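Local structure of carboxylesterase (Ferroplasma acidiphilum, 3WJ2) at residues B[70-75]-B[102-107]; B[86-91]-B[211-216]; B[242-247]-B[270-275]. The protein probably hydrolyses carboxylic esters, acting as an alpha/beta-hydrolase-fold carboxylesterase. One frame throughout, in Å; residues are numbered along the deposited sequence.

Interaction 1 of 3, residues B[70-75]-B[102-107]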
ATOM      1  N   TYR B  70     -19.152  -2.963  35.131  1.00 14.31           N
ATOM      2  CA  TYR B  70     -19.141  -4.446  34.957  1.00 15.21           C
ATOM      3  C   TYR B  70     -17.923  -4.939  35.641  1.00 18.26           C
ATOM      4  O   TYR B  70     -16.785  -4.422  35.373  1.00 16.38           O
ATOM      5  CB  TYR B  70     -19.004  -4.817  33.475  1.00 15.59           C
ATOM      6  CG  TYR B  70     -20.066  -4.268  32.586  1.00 16.00           C
ATOM      7  CD1 TYR B  70     -21.196  -5.028  32.252  1.00 13.07           C
ATOM      8  CD2 TYR B  70     -19.981  -2.930  32.049  1.00 13.93           C
ATOM      9  CE1 TYR B  70     -22.136  -4.529  31.408  1.00 13.95           C
ATOM     10  CE2 TYR B  70     -20.904  -2.425  31.250  1.00 12.98           C
ATOM     11  CZ  TYR B  70     -22.026  -3.214  30.872  1.00 12.71           C
ATOM     12  OH  TYR B  70     -22.969  -2.742  30.005  1.00 15.70           O
ATOM     13  N   ASP B  71     -18.026  -5.956  36.521  1.00 17.97           N
ATOM     14  CA  ASP B  71     -16.836  -6.359  37.242  1.00 19.04           C
ATOM     15  C   ASP B  71     -16.997  -7.854  37.503  1.00 20.61           C
ATOM     16  O   ASP B  71     -17.945  -8.248  38.209  1.00 20.31           O
ATOM     17  CB  ASP B  71     -16.775  -5.631  38.592  1.00 20.60           C
ATOM     18  CG  ASP B  71     -15.543  -5.949  39.397  1.00 21.78           C
ATOM     19  OD1 ASP B  71     -14.637  -6.657  38.893  1.00 26.29           O
ATOM     20  OD2 ASP B  71     -15.485  -5.442  40.572  1.00 28.47           O
ATOM     21  N   ASP B  72     -16.194  -8.646  36.813  1.00 20.37           N
ATOM     22  CA  ASP B  72     -16.289 -10.113  36.997  1.00 22.47           C
ATOM     23  C   ASP B  72     -15.298 -10.641  38.001  1.00 24.49           C
ATOM     24  O   ASP B  72     -15.085 -11.873  38.078  1.00 27.95           O
ATOM     25  CB  ASP B  72     -15.994 -10.783  35.651  1.00 20.44           C
ATOM     26  CG  ASP B  72     -16.630 -12.198  35.520  1.00 28.61           C
ATOM     27  OD1 ASP B  72     -17.750 -12.435  35.995  1.00 27.51           O
ATOM     28  OD2 ASP B  72     -15.973 -13.065  34.874  1.00 30.14           O
ATOM     29  N   ASN B  73     -14.568  -9.797  38.697  1.00 26.20           N
ATOM     30  CA  ASN B  73     -13.329 -10.264  39.364  1.00 28.88           C
ATOM     31  C   ASN B  73     -12.998  -9.480  40.647  1.00 28.22           C
ATOM     32  O   ASN B  73     -11.845  -9.439  41.053  1.00 30.71           O
ATOM     33  CB  ASN B  73     -12.182 -10.204  38.292  1.00 28.75           C
ATOM     34  CG  ASN B  73     -10.919 -10.957  38.678  1.00 34.18           C
ATOM     35  OD1 ASN B  73     -10.938 -11.900  39.521  1.00 34.52           O
ATOM     36  ND2 ASN B  73      -9.778 -10.552  38.054  1.00 28.52           N
ATOM     37  N   ASN B  74     -13.995  -8.850  41.256  1.00 29.16           N
ATOM     38  CA  ASN B  74     -13.835  -7.855  42.334  1.00 29.76           C
ATOM     39  C   ASN B  74     -12.565  -6.982  42.162  1.00 26.63           C
ATOM     40  O   ASN B  74     -11.722  -6.857  43.028  1.00 28.50           O
ATOM     41  CB  ASN B  74     -13.873  -8.554  43.732  1.00 32.16           C
ATOM     42  CG  ASN B  74     -14.099  -7.561  44.905  1.00 35.06           C
ATOM     43  OD1 ASN B  74     -14.766  -6.533  44.765  1.00 40.14           O
ATOM     44  ND2 ASN B  74     -13.519  -7.880  46.064  1.00 40.14           N
ATOM     45  N   ALA B  75     -12.381  -6.398  40.963  1.00 24.42           N
ATOM     46  CA  ALA B  75     -11.098  -5.816  40.634  1.00 22.18           C
ATOM     47  C   ALA B  75     -10.776  -4.518  41.307  1.00 23.02           C
ATOM     48  O   ALA B  75     -11.685  -3.749  41.553  1.00 26.82           O
ATOM     49  CB  ALA B  75     -11.118  -5.537  39.065  1.00 21.10           C
ATOM     50  N   LEU B 102     -15.639  -7.502  27.392  1.00 11.37           N
ATOM     51  CA  LEU B 102     -14.409  -6.918  27.893  1.00 13.02           C
ATOM     52  C   LEU B 102     -14.171  -7.134  29.345  1.00 13.60           C
ATOM     53  O   LEU B 102     -13.044  -7.281  29.726  1.00 13.55           O
ATOM     54  CB  LEU B 102     -14.432  -5.401  27.689  1.00 13.30           C
ATOM     55  CG  LEU B 102     -14.463  -4.897  26.254  1.00 14.63           C
ATOM     56  CD1 LEU B 102     -14.463  -3.274  26.261  1.00 15.83           C
ATOM     57  CD2 LEU B 102     -13.293  -5.373  25.428  1.00 16.50           C
ATOM     58  N   ALA B 103     -15.203  -7.039  30.193  1.00 14.29           N
ATOM     59  CA  ALA B 103     -15.006  -7.324  31.583  1.00 16.50           C
ATOM     60  C   ALA B 103     -14.566  -8.763  31.895  1.00 15.79           C
ATOM     61  O   ALA B 103     -13.666  -8.939  32.684  1.00 16.09           O
ATOM     62  CB  ALA B 103     -16.319  -6.951  32.323  1.00 14.13           C
ATOM     63  N   LYS B 104     -15.174  -9.706  31.166  1.00 17.06           N
ATOM     64  CA  LYS B 104     -14.877 -11.121  31.398  1.00 16.28           C
ATOM     65  C   LYS B 104     -13.411 -11.404  30.981  1.00 16.81           C
ATOM     66  O   LYS B 104     -12.625 -12.000  31.722  1.00 19.11           O
ATOM     67  CB  LYS B 104     -15.853 -11.984  30.681  1.00 20.03           C
ATOM     68  CG  LYS B 104     -15.627 -13.497  30.966  1.00 24.01           C
ATOM     69  CD  LYS B 104     -16.929 -14.266  31.457  1.00 31.93           C
ATOM     70  CE  LYS B 104     -16.958 -14.649  32.961  1.00 36.95           C
ATOM     71  NZ  LYS B 104     -18.296 -15.124  33.410  1.00 37.69           N
ATOM     72  N   GLU B 105     -13.012 -10.867  29.817  1.00 15.68           N
ATOM     73  CA  GLU B 105     -11.681 -11.157  29.333  1.00 15.63           C
ATOM     74  C   GLU B 105     -10.518 -10.386  29.988  1.00 15.88           C
ATOM     75  O   GLU B 105      -9.387 -10.880  30.081  1.00 17.91           O
ATOM     76  CB  GLU B 105     -11.651 -10.905  27.814  1.00 13.77           C
ATOM     77  CG  GLU B 105     -12.600 -11.830  27.015  1.00 15.66           C
ATOM     78  CD  GLU B 105     -12.238 -13.305  27.125  1.00 25.06           C
ATOM     79  OE1 GLU B 105     -11.071 -13.629  27.413  1.00 21.10           O
ATOM     80  OE2 GLU B 105     -13.196 -14.148  27.067  1.00 25.40           O
ATOM     81  N   SER B 106     -10.776  -9.137  30.470  1.00 14.92           N
ATOM     82  CA  SER B 106      -9.766  -8.371  31.100  1.00 15.12           C
ATOM     83  C   SER B 106      -9.630  -8.658  32.589  1.00 15.43           C
ATOM     84  O   SER B 106      -8.593  -8.456  33.128  1.00 16.84           O
ATOM     85  CB  SER B 106     -10.001  -6.829  30.952  1.00 14.65           C
ATOM     86  OG  SER B 106     -11.236  -6.450  31.614  1.00 14.02           O
ATOM     87  N   GLY B 107     -10.758  -9.036  33.212  1.00 16.15           N
ATOM     88  CA  GLY B 107     -10.640  -9.164  34.682  1.00 17.05           C
ATOM     89  C   GLY B 107     -10.587  -7.882  35.451  1.00 18.49           C
ATOM     90  O   GLY B 107     -10.253  -7.894  36.622  1.00 19.68           O
TER
HETATM   91  O   HOH W   1     -13.925  -7.778  35.263  1.00 19.55           O
HETATM   92  O   HOH W   2     -12.990 -12.224  34.454  1.00 35.33           O
HETATM   93  O   HOH W   3     -18.425 -14.933  36.402  1.00 38.36           O

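Interaction 2 of 3, residues B[86-91]-B[211-216]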
ATOM      1  N   GLY B  86     -20.275   7.086  15.906  1.00 12.18           N
ATOM      2  CA  GLY B  86     -20.240   8.311  15.100  1.00 13.89           C
ATOM      3  C   GLY B  86     -20.558   9.588  15.824  1.00 13.24           C
ATOM      4  O   GLY B  86     -20.789  10.585  15.191  1.00 14.16           O
ATOM      5  N   PHE B  87     -20.634   9.545  17.168  1.00 11.69           N
ATOM      6  CA  PHE B  87     -21.035  10.691  18.006  1.00 11.31           C
ATOM      7  C   PHE B  87     -22.550  10.863  18.035  1.00 14.88           C
ATOM      8  O   PHE B  87     -23.076  11.774  18.737  1.00 14.81           O
ATOM      9  CB  PHE B  87     -20.284  12.034  17.738  1.00 12.15           C
ATOM     10  CG  PHE B  87     -18.808  11.897  17.767  1.00 12.54           C
ATOM     11  CD1 PHE B  87     -18.128  11.907  18.966  1.00 17.27           C
ATOM     12  CD2 PHE B  87     -18.119  11.825  16.542  1.00 18.27           C
ATOM     13  CE1 PHE B  87     -16.661  11.812  18.883  1.00 16.11           C
ATOM     14  CE2 PHE B  87     -16.735  11.753  16.453  1.00 18.68           C
ATOM     15  CZ  PHE B  87     -16.032  11.692  17.677  1.00 15.03           C
ATOM     16  N   LEU B  88     -23.229   9.950  17.304  1.00 12.47           N
ATOM     17  CA  LEU B  88     -24.669  10.184  17.030  1.00 16.00           C
ATOM     18  C   LEU B  88     -25.507   9.099  17.667  1.00 15.41           C
ATOM     19  O   LEU B  88     -26.630   9.420  18.123  1.00 14.01           O
ATOM     20  CB  LEU B  88     -24.917  10.288  15.508  1.00 16.68           C
ATOM     21  CG  LEU B  88     -26.307  10.773  15.058  1.00 19.31           C
ATOM     22  CD1 LEU B  88     -26.096  11.494  13.749  1.00 23.64           C
ATOM     23  CD2 LEU B  88     -27.010   9.433  14.885  1.00 17.12           C
ATOM     24  N   PHE B  89     -25.026   7.876  17.630  1.00 13.64           N
ATOM     25  CA  PHE B  89     -25.789   6.734  18.149  1.00 14.71           C
ATOM     26  C   PHE B  89     -24.995   5.894  19.108  1.00 15.60           C
ATOM     27  O   PHE B  89     -23.843   6.188  19.488  1.00 12.75           O
ATOM     28  CB  PHE B  89     -26.462   5.932  16.961  1.00 14.20           C
ATOM     29  CG  PHE B  89     -25.488   5.160  16.118  1.00 12.87           C
ATOM     30  CD1 PHE B  89     -25.312   3.786  16.311  1.00 15.91           C
ATOM     31  CD2 PHE B  89     -24.794   5.770  15.110  1.00 17.65           C
ATOM     32  CE1 PHE B  89     -24.417   3.002  15.511  1.00 16.91           C
ATOM     33  CE2 PHE B  89     -23.892   5.064  14.330  1.00 16.68           C
ATOM     34  CZ  PHE B  89     -23.658   3.701  14.525  1.00 18.99           C
ATOM     35  N   GLY B  90     -25.544   4.754  19.499  1.00 12.08           N
ATOM     36  CA  GLY B  90     -25.013   3.845  20.497  1.00 13.62           C
ATOM     37  C   GLY B  90     -25.393   4.301  21.919  1.00 14.52           C
ATOM     38  O   GLY B  90     -25.634   5.478  22.143  1.00 13.97           O
ATOM     39  N   ASN B  91     -25.380   3.354  22.850  1.00 14.41           N
ATOM     40  CA  ASN B  91     -25.687   3.617  24.261  1.00 15.79           C
ATOM     41  C   ASN B  91     -25.290   2.402  25.086  1.00 12.77           C
ATOM     42  O   ASN B  91     -24.695   1.417  24.614  1.00 14.17           O
ATOM     43  CB  ASN B  91     -27.190   4.026  24.430  1.00 16.51           C
ATOM     44  CG  ASN B  91     -28.125   2.946  23.980  1.00 18.87           C
ATOM     45  OD1 ASN B  91     -27.944   1.761  24.263  1.00 17.47           O
ATOM     46  ND2 ASN B  91     -29.143   3.363  23.235  1.00 24.61           N
ATOM     47  N   ARG B 211     -18.797  11.771   6.527  1.00 18.15           N
ATOM     48  CA  ARG B 211     -19.123  13.231   6.441  1.00 19.26           C
ATOM     49  C   ARG B 211     -20.351  13.632   7.214  1.00 17.91           C
ATOM     50  O   ARG B 211     -20.356  14.687   7.884  1.00 17.66           O
ATOM     51  CB  ARG B 211     -19.164  13.746   4.977  1.00 20.09           C
ATOM     52  CG  ARG B 211     -17.688  13.605   4.415  1.00 29.54           C
ATOM     53  CD  ARG B 211     -17.446  14.324   3.031  1.00 41.42           C
ATOM     54  NE  ARG B 211     -16.346  13.748   2.221  1.00 48.95           N
ATOM     55  CZ  ARG B 211     -16.529  12.811   1.278  1.00 51.77           C
ATOM     56  NH1 ARG B 211     -17.757  12.346   1.038  1.00 54.06           N
ATOM     57  NH2 ARG B 211     -15.509  12.329   0.556  1.00 54.79           N
ATOM     58  N   TYR B 212     -21.380  12.800   7.145  1.00 18.34           N
ATOM     59  CA  TYR B 212     -22.653  13.047   7.803  1.00 18.28           C
ATOM     60  C   TYR B 212     -22.367  13.104   9.306  1.00 15.69           C
ATOM     61  O   TYR B 212     -22.763  14.085   9.941  1.00 16.17           O
ATOM     62  CB  TYR B 212     -23.657  11.901   7.469  1.00 15.89           C
ATOM     63  CG  TYR B 212     -24.992  11.862   8.237  1.00 18.92           C
ATOM     64  CD1 TYR B 212     -26.161  12.299   7.637  1.00 21.81           C
ATOM     65  CD2 TYR B 212     -25.075  11.361   9.531  1.00 17.99           C
ATOM     66  CE1 TYR B 212     -27.391  12.203   8.262  1.00 23.28           C
ATOM     67  CE2 TYR B 212     -26.270  11.383  10.221  1.00 22.27           C
ATOM     68  CZ  TYR B 212     -27.437  11.780   9.572  1.00 24.55           C
ATOM     69  OH  TYR B 212     -28.634  11.646  10.211  1.00 25.88           O
ATOM     70  N   PHE B 213     -21.648  12.135   9.849  1.00 16.04           N
ATOM     71  CA  PHE B 213     -21.323  12.175  11.294  1.00 14.05           C
ATOM     72  C   PHE B 213     -20.511  13.406  11.651  1.00 13.73           C
ATOM     73  O   PHE B 213     -20.751  13.991  12.721  1.00 15.32           O
ATOM     74  CB  PHE B 213     -20.581  10.927  11.731  1.00 13.54           C
ATOM     75  CG  PHE B 213     -21.447   9.674  11.687  1.00 17.30           C
ATOM     76  CD1 PHE B 213     -22.703   9.702  12.230  1.00 18.30           C
ATOM     77  CD2 PHE B 213     -20.962   8.474  11.099  1.00 22.06           C
ATOM     78  CE1 PHE B 213     -23.584   8.565  12.200  1.00 25.14           C
ATOM     79  CE2 PHE B 213     -21.820   7.323  11.089  1.00 26.73           C
ATOM     80  CZ  PHE B 213     -23.114   7.398  11.631  1.00 27.49           C
ATOM     81  N   GLY B 214     -19.512  13.750  10.835  1.00 15.33           N
ATOM     82  CA  GLY B 214     -18.661  14.871  11.229  1.00 15.94           C
ATOM     83  C   GLY B 214     -19.463  16.125  11.167  1.00 16.76           C
ATOM     84  O   GLY B 214     -19.279  17.015  11.975  1.00 17.83           O
ATOM     85  N   ASN B 215     -20.345  16.268  10.182  1.00 17.35           N
ATOM     86  CA  ASN B 215     -21.145  17.480  10.141  1.00 17.65           C
ATOM     87  C   ASN B 215     -22.145  17.518  11.309  1.00 17.87           C
ATOM     88  O   ASN B 215     -22.470  18.628  11.756  1.00 19.22           O
ATOM     89  CB  ASN B 215     -21.899  17.591   8.815  1.00 19.47           C
ATOM     90  CG  ASN B 215     -20.978  17.975   7.622  1.00 21.79           C
ATOM     91  OD1 ASN B 215     -19.848  18.441   7.786  1.00 32.25           O
ATOM     92  ND2 ASN B 215     -21.466  17.719   6.422  1.00 28.25           N
ATOM     93  N   MET B 216     -22.680  16.369  11.761  1.00 16.21           N
ATOM     94  CA  MET B 216     -23.581  16.409  12.888  1.00 17.36           C
ATOM     95  C   MET B 216     -22.875  16.776  14.190  1.00 15.99           C
ATOM     96  O   MET B 216     -23.462  17.443  15.055  1.00 15.94           O
ATOM     97  CB  MET B 216     -24.354  15.090  13.138  1.00 16.00           C
ATOM     98  CG  MET B 216     -25.341  14.642  12.017  1.00 18.63           C
ATOM     99  SD  MET B 216     -26.662  15.886  11.829  1.00 24.45           S
ATOM    100  CE  MET B 216     -27.431  15.282  10.337  1.00 27.33           C
TER
HETATM  101  O   HOH W   4     -22.378  12.812  14.713  1.00 18.08           O

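Interaction 3 of 3, residues B[242-247]-B[270-275]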
ATOM      1  N   PRO B 242       0.535   5.543  28.019  1.00 12.73           N
ATOM      2  CA  PRO B 242       0.859   4.377  27.163  1.00 13.35           C
ATOM      3  C   PRO B 242      -0.434   4.048  26.351  1.00 12.34           C
ATOM      4  O   PRO B 242      -1.549   4.190  26.915  1.00 11.95           O
ATOM      5  CB  PRO B 242       1.180   3.291  28.173  1.00 15.57           C
ATOM      6  CG  PRO B 242       1.685   4.125  29.409  1.00 18.73           C
ATOM      7  CD  PRO B 242       0.855   5.333  29.448  1.00 15.33           C
ATOM      8  N   ALA B 243      -0.237   3.639  25.105  1.00 10.55           N
ATOM      9  CA  ALA B 243      -1.373   3.437  24.215  1.00 11.05           C
ATOM     10  C   ALA B 243      -1.369   1.988  23.687  1.00 11.47           C
ATOM     11  O   ALA B 243      -0.288   1.344  23.467  1.00 10.82           O
ATOM     12  CB  ALA B 243      -1.320   4.359  23.026  1.00 10.94           C
ATOM     13  N   ILE B 244      -2.613   1.497  23.476  1.00  9.17           N
ATOM     14  CA  ILE B 244      -2.829   0.306  22.610  1.00  9.40           C
ATOM     15  C   ILE B 244      -3.732   0.811  21.483  1.00 11.05           C
ATOM     16  O   ILE B 244      -4.829   1.356  21.743  1.00 12.34           O
ATOM     17  CB  ILE B 244      -3.516  -0.799  23.348  1.00 10.39           C
ATOM     18  CG1 ILE B 244      -2.718  -1.219  24.595  1.00 12.22           C
ATOM     19  CG2 ILE B 244      -3.806  -2.005  22.406  1.00 11.91           C
ATOM     20  CD1 ILE B 244      -3.546  -2.226  25.563  1.00 14.60           C
ATOM     21  N   MET B 245      -3.312   0.576  20.219  1.00 10.81           N
ATOM     22  CA  MET B 245      -4.045   1.048  19.032  1.00 11.48           C
ATOM     23  C   MET B 245      -4.374  -0.170  18.206  1.00 11.25           C
ATOM     24  O   MET B 245      -3.511  -0.983  17.912  1.00 10.53           O
ATOM     25  CB  MET B 245      -3.226   2.004  18.132  1.00 11.59           C
ATOM     26  CG  MET B 245      -3.918   2.323  16.820  1.00 14.51           C
ATOM     27  SD  MET B 245      -5.294   3.515  17.048  1.00 13.98           S
ATOM     28  CE  MET B 245      -4.382   5.115  17.293  1.00 11.78           C
ATOM     29  N   VAL B 246      -5.686  -0.300  17.899  1.00  9.64           N
ATOM     30  CA  VAL B 246      -6.096  -1.408  16.976  1.00  9.84           C
ATOM     31  C   VAL B 246      -6.701  -0.738  15.777  1.00  9.05           C
ATOM     32  O   VAL B 246      -7.612   0.068  15.838  1.00  9.99           O
ATOM     33  CB  VAL B 246      -7.220  -2.241  17.685  1.00  8.74           C
ATOM     34  CG1 VAL B 246      -7.702  -3.338  16.716  1.00 10.93           C
ATOM     35  CG2 VAL B 246      -6.628  -2.859  19.028  1.00 11.43           C
ATOM     36  N   THR B 247      -6.182  -1.093  14.601  1.00  8.83           N
ATOM     37  CA  THR B 247      -6.776  -0.633  13.336  1.00  9.38           C
ATOM     38  C   THR B 247      -7.213  -1.872  12.554  1.00  8.45           C
ATOM     39  O   THR B 247      -6.915  -3.025  12.902  1.00 10.49           O
ATOM     40  CB  THR B 247      -5.651   0.101  12.459  1.00 11.17           C
ATOM     41  OG1 THR B 247      -4.753  -0.886  11.949  1.00 11.10           O
ATOM     42  CG2 THR B 247      -4.870   1.045  13.380  1.00 12.38           C
ATOM     43  N   ARG B 270       5.002   5.110  25.210  1.00 15.58           N
ATOM     44  CA  ARG B 270       4.866   3.609  25.034  1.00 13.77           C
ATOM     45  C   ARG B 270       3.617   3.386  24.174  1.00 14.57           C
ATOM     46  O   ARG B 270       2.599   4.039  24.437  1.00 16.01           O
ATOM     47  CB  ARG B 270       4.659   2.905  26.334  1.00 18.03           C
ATOM     48  CG  ARG B 270       5.951   2.568  27.047  1.00 22.50           C
ATOM     49  CD  ARG B 270       5.563   2.053  28.428  1.00 29.43           C
ATOM     50  NE  ARG B 270       4.942   0.741  28.315  1.00 29.80           N
ATOM     51  CZ  ARG B 270       4.049   0.171  29.124  1.00 26.48           C
ATOM     52  NH1 ARG B 270       3.591   0.780  30.247  1.00 27.27           N
ATOM     53  NH2 ARG B 270       3.675  -1.057  28.869  1.00 31.62           N
ATOM     54  N   ALA B 271       3.747   2.602  23.102  1.00 13.21           N
ATOM     55  CA  ALA B 271       2.515   2.379  22.292  1.00 11.37           C
ATOM     56  C   ALA B 271       2.750   1.085  21.568  1.00 14.20           C
ATOM     57  O   ALA B 271       3.872   0.789  21.100  1.00 14.53           O
ATOM     58  CB  ALA B 271       2.250   3.497  21.359  1.00 14.09           C
ATOM     59  N   VAL B 272       1.688   0.279  21.479  1.00 10.95           N
ATOM     60  CA  VAL B 272       1.649  -0.905  20.599  1.00 11.39           C
ATOM     61  C   VAL B 272       0.522  -0.729  19.657  1.00 10.18           C
ATOM     62  O   VAL B 272      -0.570  -0.282  20.068  1.00 12.87           O
ATOM     63  CB  VAL B 272       1.564  -2.197  21.500  1.00 11.52           C
ATOM     64  CG1 VAL B 272       0.330  -2.226  22.496  1.00 11.46           C
ATOM     65  CG2 VAL B 272       1.552  -3.429  20.536  1.00 10.95           C
ATOM     66  N   GLY B 273       0.789  -0.976  18.378  1.00 10.11           N
ATOM     67  CA  GLY B 273      -0.254  -0.838  17.380  1.00  9.83           C
ATOM     68  C   GLY B 273      -0.373  -2.141  16.601  1.00 10.05           C
ATOM     69  O   GLY B 273       0.648  -2.666  16.108  1.00 11.78           O
ATOM     70  N   ILE B 274      -1.637  -2.615  16.426  1.00 10.02           N
ATOM     71  CA  ILE B 274      -1.845  -3.831  15.573  1.00 10.79           C
ATOM     72  C   ILE B 274      -2.914  -3.544  14.560  1.00  9.14           C
ATOM     73  O   ILE B 274      -3.905  -2.897  14.910  1.00 10.44           O
ATOM     74  CB  ILE B 274      -2.186  -5.113  16.395  1.00  8.84           C
ATOM     75  CG1 ILE B 274      -3.323  -4.794  17.352  1.00 11.50           C
ATOM     76  CG2 ILE B 274      -0.922  -5.645  17.155  1.00 10.64           C
ATOM     77  CD1 ILE B 274      -3.943  -6.085  17.973  1.00 12.30           C
ATOM     78  N   ARG B 275      -2.698  -3.978  13.293  1.00  9.81           N
ATOM     79  CA  ARG B 275      -3.735  -3.935  12.243  1.00  9.02           C
ATOM     80  C   ARG B 275      -4.307  -5.313  12.077  1.00  8.84           C
ATOM     81  O   ARG B 275      -3.539  -6.271  11.924  1.00  9.38           O
ATOM     82  CB  ARG B 275      -3.092  -3.505  10.909  1.00 10.84           C
ATOM     83  CG  ARG B 275      -4.070  -3.588   9.747  1.00 10.73           C
ATOM     84  CD  ARG B 275      -3.304  -3.625   8.378  1.00 10.65           C
ATOM     85  NE  ARG B 275      -2.734  -2.294   8.084  1.00 12.50           N
ATOM     86  CZ  ARG B 275      -2.409  -1.980   6.816  1.00  9.96           C
ATOM     87  NH1 ARG B 275      -2.450  -2.939   5.822  1.00 13.63           N
ATOM     88  NH2 ARG B 275      -2.027  -0.692   6.602  1.00 11.01           N
TER

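Interaction 1 of 3, residues B[70-75]-B[102-107]
Asn-73 reaches over to Gly-107, the residue just after helix 96-106, and gives an amide N-H to its backbone: ND2 lies 3.1 Å from Gly-107 O, with an N-H...O angle of 158°. The donor comes in the carbonyl plane, on a lone pair, and the acceptor lies close to the plane of the Asn-73 amide. Ala-75 CB rests on the same oxygen. Glycine suits position 107 because its phi is positive (75°); a CB there would press on the preceding carbonyl oxygen and sit tightly against Asn-73 ND2.

Asp-72 and Lys-104 cross obliquely. Their salt bridge, OD2 to NZ at 3.4 Å, is long, and the place of OD2 is doubtful. A water supports the pair, taking an N-H from Lys-104 NZ and donating to Asp-72 OD1; NZ also donates to Glu-49 O. Another water links Asp-72 N to Ala-103 O, at 2.9 and 2.8 Å respectively.

Deeper in, Tyr-70 CB meets Ala-103 CB at 3.6 Å, where a methyl is small enough for the helix to lie close to the strand. With CG beside its own backbone N (chi1 -58°), Tyr-70 turns its ring away, and its OH is hydrogen-bonded to Asp-96 OD1.

Asp-71 OD1 braces the turn carrying Asn-73. It receives Ala-75 N on its syn lone pair and Asn-73 N from above the carboxylate plane, the latter bond forming an Asx turn. The whole joins a strand end to a helix C-terminus, a helix-on-sheet contact of the alpha/beta-hydrolase fold.

Interaction 2 of 3, residues B[86-91]-B[211-216]
The irregular loop 86-91 passes helix 207-217 with its backbone nearest at Gly-86 and Phe-213, whose CA atoms are 5.5 Å apart. In sequence Gly-86 closes a His-Gly-Gly-Gly motif, which in hormone-sensitive-lipase-like alpha/beta hydrolases supplies the oxyanion hole; the glycine-rich turn that Gly-86 ends probably has that role here, with 86-91 continuing from it.

The Phe-213 ring lies flat against this glycine: Gly-86 CA stands 4.0 Å from the ring centroid, a CH-pi contact over one face, somewhat toward the rim. Glycine suits both the positive phi and the closeness, since a CB would run into Phe-213 CG. Phe-89 adds a second aromatic group, its CE2 lying 3.7 Å from Phe-213 CZ. The two planes are inclined by 38°, an oblique pairing in which CZ comes to the edge of the Phe-89 ring.

Leu-88, with CG anti to its backbone N (chi1 -170°), crosses Tyr-212 at about a right angle. Its CD1 branch touches two helix residues: 3.5 Å from Tyr-212 CE2, at the ring edge, and 3.7 Å from Met-216 CG. Tyr-212 OH is hydrogen-bonded to Ile-27 O. One water ties the two backbones, donating to both Gly-86 O and Phe-213 O at 2.8 Å each.

Interaction 3 of 3, residues B[242-247]-B[270-275]
Met-245 O is approached by two groups of the neighbouring strand: Ile-274 N donates to it at 2.9 Å, nearly along the C=O axis, and Gly-273 CA adds a CA-H...O contact at 3.3 Å. Five backbone bonds link 243-247 to 270-275 in a parallel ladder, part of a beta-alpha-beta unit of the alpha/beta-hydrolase sheet with helix 254-266 as its connection. The directions of 243-247 and 271-275 differ by 10°.

Beta-branched residues favour extended strands and make one face compact and apolar. Ile-244 and Val-272 lie side by side, CG1 to CG1 at 3.8 Å; Val-246 and Ile-274 repeat the pattern more loosely. Ile-244 and Val-246 meet helix 291-303, Val-272 and Ile-274 the third subunit. On the other face small residues let helix 254-266 pack close: Ala-243, its CB 4.0 Å from Ala-271 CB, touches Leu-264, while Met-245, beside Gly-273, reaches Tyr-260 and Val-261.

Pro-242 CB lies over one face of the Arg-270 guanidinium, whose NE forms a salt bridge with Asp-291 of the third subunit. Glu-258 OE2 is hydrogen-bonded to Thr-247 OG1 and forms a salt bridge with Arg-275 NE. With OG1 between its backbone N and carbonyl carbon (chi1 73°), Thr-247 brings that oxygen to 3.3 Å from Arg-275 CB.

Interactions 1 and 3 both reach the central mixed sheet, their centres 21 Å apart: interaction 1 joins strand 63-71 to helix 96-106, and interaction 3 pairs strands 243-248 and 271-280, the outer of which continues into an antiparallel ladder with the third subunit at Arg-275. Helix 291-303 packs on helix 96-106 beside interaction 1 and on Ile-244 and Val-246 of interaction 3. Interaction 2 lies off the sheet, 29 Å and 24 Å from the centres of interactions 1 and 3, across the chain's centre from both. Along the chain, interactions 1 and 2 cross, and interaction 3 follows both. Interaction 2 ties the loop following a probable oxyanion-hole turn to helix 207-217.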